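Local coordinates for protein purine nucleoside phosphorylase (Thermus thermophilus, PDB 1ODK) that probably catalyses the reversible phosphorolysis of purine nucleosides, splitting off the base and leaving a pentose 1-phosphate, as a hexameric phosphorylase-superfamily enzyme, at residues 61-66 and 179-184. Residues are numbered along the deposited sequence; the frame is centred on the assembly and turned at random.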
# COMPACT_ATOMS: atom_id res chain seq x y z
N GLN B 61 -6.02 21.71 28.09
CA GLN B 61 -4.72 21.71 27.42
C GLN B 61 -4.77 21.88 25.90
O GLN B 61 -5.41 21.11 25.20
CB GLN B 61 -3.98 20.41 27.76
CG GLN B 61 -2.64 20.23 27.04
CD GLN B 61 -1.62 21.28 27.43
OE1 GLN B 61 -1.31 21.45 28.61
NE2 GLN B 61 -1.09 22.00 26.44
N THR B 62 -4.05 22.88 25.42
CA THR B 62 -3.96 23.17 23.99
C THR B 62 -3.23 22.02 23.30
O THR B 62 -2.21 21.55 23.80
CB THR B 62 -3.14 24.46 23.75
OG1 THR B 62 -3.77 25.56 24.41
CG2 THR B 62 -3.00 24.75 22.27
N THR B 63 -3.75 21.56 22.16
CA THR B 63 -3.12 20.46 21.43
C THR B 63 -2.38 20.91 20.17
O THR B 63 -1.49 20.22 19.67
CB THR B 63 -4.14 19.42 20.95
OG1 THR B 63 -4.98 20.02 19.96
CG2 THR B 63 -5.00 18.91 22.10
N GLY B 64 -2.75 22.08 19.64
CA GLY B 64 -2.15 22.53 18.40
C GLY B 64 -2.98 21.88 17.30
O GLY B 64 -3.98 21.23 17.60
N MET B 65 -2.59 22.05 16.04
CA MET B 65 -3.35 21.46 14.93
C MET B 65 -2.66 20.23 14.36
O MET B 65 -1.43 20.23 14.19
CB MET B 65 -3.53 22.48 13.81
CG MET B 65 -4.13 23.81 14.25
SD MET B 65 -4.26 24.96 12.87
CE MET B 65 -2.60 25.53 12.73
N GLY B 66 -3.44 19.20 14.06
CA GLY B 66 -2.89 17.99 13.48
C GLY B 66 -2.59 16.89 14.48
O GLY B 66 -2.25 17.17 15.63
N GLU B 179 -11.87 16.85 10.58
CA GLU B 179 -11.13 17.57 11.60
C GLU B 179 -9.71 17.01 11.53
O GLU B 179 -9.40 16.27 10.59
CB GLU B 179 -11.78 17.43 12.98
CG GLU B 179 -12.18 16.04 13.39
CD GLU B 179 -11.02 15.26 13.93
OE1 GLU B 179 -10.49 15.64 15.00
OE2 GLU B 179 -10.62 14.27 13.29
N MET B 180 -8.84 17.31 12.49
CA MET B 180 -7.47 16.84 12.36
C MET B 180 -6.81 16.29 13.63
O MET B 180 -5.58 16.38 13.76
CB MET B 180 -6.60 17.99 11.82
CG MET B 180 -7.11 18.59 10.50
SD MET B 180 -6.24 20.11 10.02
CE MET B 180 -4.62 19.44 9.65
N GLU B 181 -7.58 15.72 14.54
CA GLU B 181 -6.97 15.24 15.78
C GLU B 181 -7.56 13.97 16.39
O GLU B 181 -6.84 13.18 17.01
CB GLU B 181 -7.03 16.35 16.84
CG GLU B 181 -6.18 17.59 16.55
CD GLU B 181 -6.82 18.57 15.58
OE1 GLU B 181 -6.12 19.51 15.16
OE2 GLU B 181 -8.02 18.42 15.24
N ALA B 182 -8.86 13.78 16.21
CA ALA B 182 -9.57 12.64 16.80
C ALA B 182 -8.97 11.25 16.66
O ALA B 182 -8.86 10.53 17.66
CB ALA B 182 -11.01 12.64 16.30
N SER B 183 -8.61 10.84 15.45
CA SER B 183 -8.06 9.50 15.25
C SER B 183 -6.90 9.16 16.20
O SER B 183 -6.90 8.10 16.83
CB SER B 183 -7.61 9.33 13.80
OG SER B 183 -6.55 10.22 13.50
N ALA B 184 -5.93 10.06 16.32
CA ALA B 184 -4.77 9.82 17.18
C ALA B 184 -5.14 9.76 18.66
O ALA B 184 -4.62 8.93 19.41
CB ALA B 184 -3.70 10.91 16.96
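Glu181 starts out with CG beside its backbone N, anti to the carbonyl carbon, and a bend at chi2 (80°) then turns its carboxylate toward the backbone of Gly66. The Gly66 N-H points at Glu181 OE1 with N to O at 2.9 Å, nearly straight at 161°, although the donor sits 38° out of the carboxylate plane. The same oxygen also lies over the main chain one residue earlier, with Met65 CA 3.4 Å from Glu181 OE1. Backbone meets backbone where Met180 O comes to 3.1 Å from Gly66 C, while Met180 CB rests 4.1 Å from Gly66 CA. At the positive phi of Gly66, a beta carbon would jam against the carbonyl O of Met65.

The contact joins the loop between strand 56-61 and helix 67-79 to the Glu-Met-Glu turn leading from strand 175-179 into helix 182-192. In hexameric phosphorylases of this family that turn borders the nucleoside pocket, and it probably does so here. Two residues of a neighbouring subunit pack against the contact, its His5 on Met65 and its Pro68 on Met180.

Glu179 ties the turn together from within: its OE1 accepts Ala182 N at 2.8 Å through the syn lone pair, and also takes the N of Glu181, the N-cap residue of helix 182-192, at 2.9 Å from above the carboxylate plane. Arg87 forms salt bridges with both Glu179 OE1 and Glu181 OE2, so it links the two carboxylates. Replacing Glu181 by an alanine would probably leave the Gly66 N-H without this acceptor and Arg87 short of one carboxylate. On the loop side, Thr63 OG1 donates to Gly64 O at 2.8 Å, approaching a lone pair of that oxygen within the plane of its carbonyl, a link local to the loop.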